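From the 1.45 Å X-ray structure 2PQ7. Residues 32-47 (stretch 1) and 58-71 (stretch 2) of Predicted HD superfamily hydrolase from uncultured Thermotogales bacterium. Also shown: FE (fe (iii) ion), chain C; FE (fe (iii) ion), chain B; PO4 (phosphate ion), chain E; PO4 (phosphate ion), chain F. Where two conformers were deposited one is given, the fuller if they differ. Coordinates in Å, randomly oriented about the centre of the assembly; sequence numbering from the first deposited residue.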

# COMPACT_ATOMS: atom_id res chain seq x y z
N ALA A 32 -8.25 -11.98 7.58
CA ALA A 32 -9.00 -10.96 8.29
C ALA A 32 -8.96 -11.17 9.83
O ALA A 32 -9.28 -10.25 10.60
CB ALA A 32 -10.44 -10.99 7.81
N HIS A 33 -8.55 -12.35 10.29
CA HIS A 33 -8.63 -12.66 11.70
C HIS A 33 -7.50 -13.52 12.22
O HIS A 33 -7.65 -14.13 13.27
CB HIS A 33 -9.93 -13.43 11.97
CG HIS A 33 -11.15 -12.74 11.51
ND1 HIS A 33 -11.69 -11.66 12.18
CD2 HIS A 33 -11.96 -12.96 10.45
CE1 HIS A 33 -12.77 -11.25 11.55
NE2 HIS A 33 -12.96 -12.02 10.49
N ASP A 34 -6.39 -13.59 11.50
CA ASP A 34 -5.31 -14.49 11.89
C ASP A 34 -4.52 -13.96 13.08
O ASP A 34 -4.75 -12.85 13.57
CB ASP A 34 -4.42 -14.82 10.68
CG ASP A 34 -3.65 -13.62 10.16
OD1 ASP A 34 -3.49 -12.60 10.86
OD2 ASP A 34 -3.22 -13.70 9.00
N ILE A 35 -3.56 -14.75 13.52
CA ILE A 35 -2.79 -14.40 14.67
C ILE A 35 -2.03 -13.08 14.58
O ILE A 35 -1.82 -12.40 15.60
CB ILE A 35 -1.82 -15.52 15.06
CG1 ILE A 35 -1.34 -15.31 16.48
CG2 ILE A 35 -0.70 -15.65 14.06
CD1 ILE A 35 -0.56 -16.41 17.03
N SER A 36 -1.66 -12.67 13.38
CA SER A 36 -0.88 -11.44 13.28
C SER A 36 -1.72 -10.24 13.73
O SER A 36 -1.16 -9.30 14.27
CB SER A 36 -0.31 -11.25 11.87
OG SER A 36 -1.32 -11.02 10.94
N HIS A 37 -3.03 -10.29 13.51
CA HIS A 37 -3.93 -9.27 14.06
C HIS A 37 -3.74 -9.14 15.60
O HIS A 37 -3.55 -8.04 16.15
CB HIS A 37 -5.37 -9.54 13.69
CG HIS A 37 -6.35 -8.81 14.54
ND1 HIS A 37 -6.62 -7.46 14.40
CD2 HIS A 37 -7.08 -9.23 15.60
CE1 HIS A 37 -7.54 -7.11 15.29
NE2 HIS A 37 -7.83 -8.17 16.03
N THR A 38 -3.77 -10.26 16.30
CA THR A 38 -3.59 -10.24 17.76
C THR A 38 -2.28 -9.60 18.17
O THR A 38 -2.22 -8.79 19.09
CB THR A 38 -3.72 -11.68 18.33
OG1 THR A 38 -5.11 -12.05 18.26
CG2 THR A 38 -3.33 -11.71 19.70
N PHE A 39 -1.21 -9.92 17.45
CA PHE A 39 0.05 -9.30 17.81
C PHE A 39 0.04 -7.81 17.54
O PHE A 39 0.55 -7.04 18.34
CB PHE A 39 1.19 -9.96 17.06
CG PHE A 39 1.35 -11.42 17.37
CD1 PHE A 39 1.19 -11.88 18.67
CD2 PHE A 39 1.70 -12.31 16.38
CE1 PHE A 39 1.34 -13.22 18.97
CE2 PHE A 39 1.88 -13.66 16.68
CZ PHE A 39 1.70 -14.11 17.98
N ARG A 40 -0.59 -7.37 16.45
CA ARG A 40 -0.66 -5.93 16.17
C ARG A 40 -1.51 -5.21 17.22
O ARG A 40 -1.23 -4.08 17.62
CB ARG A 40 -1.16 -5.68 14.75
CG ARG A 40 -0.16 -6.19 13.70
CD ARG A 40 -0.49 -5.70 12.34
NE ARG A 40 -1.84 -6.08 11.93
CZ ARG A 40 -2.18 -7.23 11.31
NH1 ARG A 40 -1.31 -8.14 10.97
NH2 ARG A 40 -3.44 -7.45 11.07
N VAL A 41 -2.60 -5.86 17.65
CA VAL A 41 -3.47 -5.29 18.71
C VAL A 41 -2.68 -5.17 20.02
O VAL A 41 -2.77 -4.17 20.74
CB VAL A 41 -4.78 -6.09 18.85
CG1 VAL A 41 -5.62 -5.55 20.06
CG2 VAL A 41 -5.59 -5.96 17.60
N MSE A 42 -1.90 -6.18 20.35
CA MSE A 42 -1.13 -6.06 21.54
C MSE A 42 -0.08 -4.94 21.44
O MSE A 42 0.14 -4.22 22.41
CB MSE A 42 -0.55 -7.39 21.94
CG MSE A 42 0.20 -7.27 23.21
SE MSE A 42 2.04 -6.99 22.78
CE MSE A 42 2.24 -8.57 22.46
N GLU A 43 0.52 -4.75 20.26
CA GLU A 43 1.46 -3.63 20.08
C GLU A 43 0.73 -2.31 20.29
O GLU A 43 1.26 -1.41 20.98
CB GLU A 43 2.10 -3.67 18.69
CG GLU A 43 3.02 -4.86 18.50
CD GLU A 43 4.23 -4.84 19.43
OE1 GLU A 43 4.62 -3.74 19.89
OE2 GLU A 43 4.81 -5.93 19.68
N ASN A 44 -0.46 -2.16 19.73
CA ASN A 44 -1.26 -0.94 19.91
C ASN A 44 -1.62 -0.74 21.37
O ASN A 44 -1.54 0.36 21.92
CB ASN A 44 -2.54 -1.03 19.12
CG ASN A 44 -2.34 -1.10 17.64
OD1 ASN A 44 -1.28 -0.74 17.11
ND2 ASN A 44 -3.36 -1.55 16.94
N ALA A 45 -2.02 -1.82 22.05
CA ALA A 45 -2.38 -1.73 23.47
C ALA A 45 -1.20 -1.33 24.33
O ALA A 45 -1.37 -0.59 25.31
CB ALA A 45 -2.94 -3.06 23.97
N SER A 46 -0.01 -1.80 23.96
CA SER A 46 1.22 -1.49 24.69
C SER A 46 1.50 0.02 24.61
O SER A 46 1.80 0.68 25.62
CB SER A 46 2.39 -2.25 24.07
OG SER A 46 3.57 -1.95 24.74
N GLU A 47 1.38 0.57 23.41
CA GLU A 47 1.59 2.01 23.19
C GLU A 47 0.56 2.83 24.00
O GLU A 47 0.90 3.75 24.80
CB GLU A 47 1.41 2.34 21.71
CG GLU A 47 2.23 1.51 20.71
N LYS A 58 -2.65 -5.64 32.42
CA LYS A 58 -4.05 -5.90 32.02
C LYS A 58 -4.28 -5.69 30.51
O LYS A 58 -4.85 -6.52 29.89
CB LYS A 58 -5.02 -5.03 32.83
CG LYS A 58 -5.21 -5.41 34.30
CD LYS A 58 -6.10 -4.39 35.08
CE LYS A 58 -6.24 -4.76 36.54
NZ LYS A 58 -6.91 -3.70 37.32
N ALA A 59 -3.75 -4.59 29.98
CA ALA A 59 -3.93 -4.23 28.59
C ALA A 59 -3.32 -5.24 27.63
O ALA A 59 -3.95 -5.69 26.69
CB ALA A 59 -3.40 -2.85 28.38
N ILE A 60 -2.08 -5.64 27.92
CA ILE A 60 -1.38 -6.61 27.11
C ILE A 60 -2.04 -7.98 27.10
O ILE A 60 -2.21 -8.58 26.04
CB ILE A 60 0.07 -6.78 27.62
CG1 ILE A 60 0.86 -5.52 27.31
CG2 ILE A 60 0.76 -8.00 27.05
CD1 ILE A 60 0.99 -5.19 25.79
N ILE A 61 -2.36 -8.46 28.30
CA ILE A 61 -2.98 -9.77 28.45
C ILE A 61 -4.36 -9.78 27.79
O ILE A 61 -4.68 -10.72 27.07
CB ILE A 61 -2.94 -10.26 29.90
CG1 ILE A 61 -1.45 -10.54 30.28
CG2 ILE A 61 -3.77 -11.49 30.09
CD1 ILE A 61 -1.27 -10.87 31.72
N ALA A 62 -5.11 -8.70 28.00
CA ALA A 62 -6.40 -8.66 27.36
C ALA A 62 -6.28 -8.68 25.82
O ALA A 62 -7.00 -9.36 25.13
CB ALA A 62 -7.06 -7.45 27.79
N ALA A 63 -5.34 -7.90 25.28
CA ALA A 63 -5.09 -7.91 23.85
C ALA A 63 -4.67 -9.28 23.33
O ALA A 63 -5.13 -9.72 22.29
CB ALA A 63 -4.02 -6.90 23.51
N LEU A 64 -3.76 -9.94 24.05
CA LEU A 64 -3.32 -11.28 23.62
C LEU A 64 -4.46 -12.29 23.59
O LEU A 64 -4.55 -13.14 22.71
CB LEU A 64 -2.17 -11.78 24.49
CG LEU A 64 -0.79 -11.40 24.02
CD1 LEU A 64 0.17 -12.00 25.02
CD2 LEU A 64 -0.58 -12.00 22.59
N LEU A 65 -5.34 -12.21 24.59
CA LEU A 65 -6.43 -13.17 24.70
C LEU A 65 -7.74 -12.79 24.01
O LEU A 65 -8.60 -13.64 23.84
CB LEU A 65 -6.75 -13.43 26.17
CG LEU A 65 -5.64 -14.16 26.91
CD1 LEU A 65 -5.98 -14.21 28.40
CD2 LEU A 65 -5.37 -15.52 26.34
N HIS A 66 -7.83 -11.56 23.52
CA HIS A 66 -9.19 -11.07 23.15
C HIS A 66 -9.85 -11.86 22.01
O HIS A 66 -11.03 -12.04 22.04
CB HIS A 66 -9.21 -9.58 22.86
CG HIS A 66 -8.80 -9.21 21.48
ND1 HIS A 66 -7.51 -9.28 21.03
CD2 HIS A 66 -9.53 -8.74 20.44
CE1 HIS A 66 -7.46 -8.89 19.76
NE2 HIS A 66 -8.69 -8.56 19.38
N ASP A 67 -9.06 -12.32 21.05
CA ASP A 67 -9.58 -13.10 19.93
C ASP A 67 -9.14 -14.59 19.98
O ASP A 67 -9.19 -15.26 18.93
CB ASP A 67 -9.12 -12.47 18.64
CG ASP A 67 -9.94 -11.24 18.26
OD1 ASP A 67 -11.10 -11.01 18.71
OD2 ASP A 67 -9.44 -10.45 17.41
N ILE A 68 -8.77 -15.09 21.17
CA ILE A 68 -8.26 -16.45 21.27
C ILE A 68 -9.33 -17.48 20.91
O ILE A 68 -8.99 -18.56 20.43
CB ILE A 68 -7.58 -16.73 22.61
CG1 ILE A 68 -6.58 -17.91 22.46
CG2 ILE A 68 -8.60 -16.98 23.74
CD1 ILE A 68 -5.88 -18.30 23.72
N LYS A 69 -10.61 -17.09 20.98
CA LYS A 69 -11.68 -17.99 20.63
C LYS A 69 -12.24 -17.68 19.24
O LYS A 69 -13.31 -18.20 18.86
CB LYS A 69 -12.75 -18.03 21.72
CG LYS A 69 -12.32 -18.74 22.97
CD LYS A 69 -12.35 -20.25 22.77
CE LYS A 69 -11.86 -20.91 24.05
NZ LYS A 69 -12.01 -22.37 23.97
N ARG A 70 -11.53 -16.88 18.47
CA ARG A 70 -11.96 -16.64 17.08
C ARG A 70 -11.97 -17.92 16.24
O ARG A 70 -12.92 -18.18 15.51
CB ARG A 70 -11.12 -15.57 16.38
CG ARG A 70 -11.71 -14.23 16.35
CD ARG A 70 -12.79 -14.16 15.31
NE ARG A 70 -13.35 -12.83 15.21
CZ ARG A 70 -14.39 -12.52 14.45
NH1 ARG A 70 -15.00 -13.45 13.74
NH2 ARG A 70 -14.85 -11.27 14.43
N PRO A 71 -10.90 -18.69 16.32
CA PRO A 71 -10.94 -19.94 15.57
C PRO A 71 -12.11 -20.83 16.01
O PRO A 71 -12.80 -21.41 15.17
CB PRO A 71 -9.58 -20.58 15.92
CG PRO A 71 -8.69 -19.41 16.18
CD PRO A 71 -9.57 -18.44 16.91
FE FE C . -9.55 -8.35 17.33
FE FE B . -12.66 -9.84 18.23
P PO4 E . -11.64 -9.64 15.08
O1 PO4 E . -12.64 -9.14 14.07
O2 PO4 E . -10.81 -10.74 14.39
O3 PO4 E . -12.43 -10.27 16.23
O4 PO4 E . -10.66 -8.51 15.40
P PO4 F . -14.74 -7.93 16.50
O1 PO4 F . -15.42 -8.73 15.39
O2 PO4 F . -13.51 -7.22 15.96
O3 PO4 F . -14.37 -8.82 17.67
O4 PO4 F . -15.74 -6.90 16.96
O HOH W 1 -6.32 -13.04 20.60
O HOH W 2 -11.49 -8.23 18.03

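How do the two backbones lie against each other? Helix 35-47 and helix 58-65 run nearly antiparallel, with their N-to-C directions 164° apart and their axes approaching to 8.2 Å. The backbones come especially close at Met-42 and Ala-63, whose CA atoms are 4.9 Å apart, and the methyl of Ala-63 fits into the narrow space: its CB lies 3.6 Å from Met-42 CA. That same CB also touches Val-41 CG1 and Ala-45 CB, each at 4.0 Å, so one small side chain sits among three residues of the facing helix. No direct hydrogen bond crosses between the stretches; apolar packing joins the helices, while metal and phosphate join side chains nearer the start of the first stretch and the end of the second.

Which side-chain conformations fill the apolar part? Met-42, a selenomethionine, points its CA-to-CB bond toward the second helix and has chi1 in t (-178°); its CG meets Ile-60 CD1 at 3.4 Å and Leu-64 CG at 4.3 Å. Ile-60 starts out sideways, but chi1 and chi2 both in m bring its end nearer, where CD1 also reaches Ser-46 CB at 3.7 Å. Leu-64 goes further: its CB bond points away, yet its end returns, and CD2 lies at the edge of the Phe-39 ring, 4.3 Å from CE1. These longer side chains pack beside the close alanine contact.

How is Thr-38 accommodated at the end of the helical contact? Its chi1, in m, places CG2 3.5 Å from Leu-64 O and leaves OG1 bonded to water 1 at 2.8 Å. That water donates to Leu-64 O at 2.8 Å and accepts from Asp-67 N at 2.9 Å, thus linking the threonine to two backbone groups of the second stretch.

Why do His-37, His-66 and Asp-67 crowd together? They share an iron. His-37 NE2 and His-66 NE2 each bind FE of chain C at 2.2 Å, and Asp-67 OD2 binds it at 2.1 Å. The 3.1 Å between His-37 NE2 and Asp-67 OD2 therefore reflects common coordination, not a hydrogen bond. His-66 has chi1 in p, and its ring is oriented from behind: ND1 donates to Ala-63 O at 2.7 Å, leaving NE2 for the metal. Asp-67, with chi1 in m, uses both oxygens, since its OD1 binds FE of chain B at 2.0 Å.

What brings His-33 and Arg-70 together? The Arg-70 guanidinium lies flat on the His-33 ring, centres 4.0 Å apart and planes at 27°, while both side chains bind the phosphate of chain E. His-33 ND1 donates to its O2 at 2.6 Å along a nearly straight bond, and Arg-70 NE donates to its O3 at 2.9 Å. Stacking uses a face of each group and leaves the edges free for phosphate. Arg-70 reaches this position with chi1 at -99°, between wells, and chi3 in t (-177°).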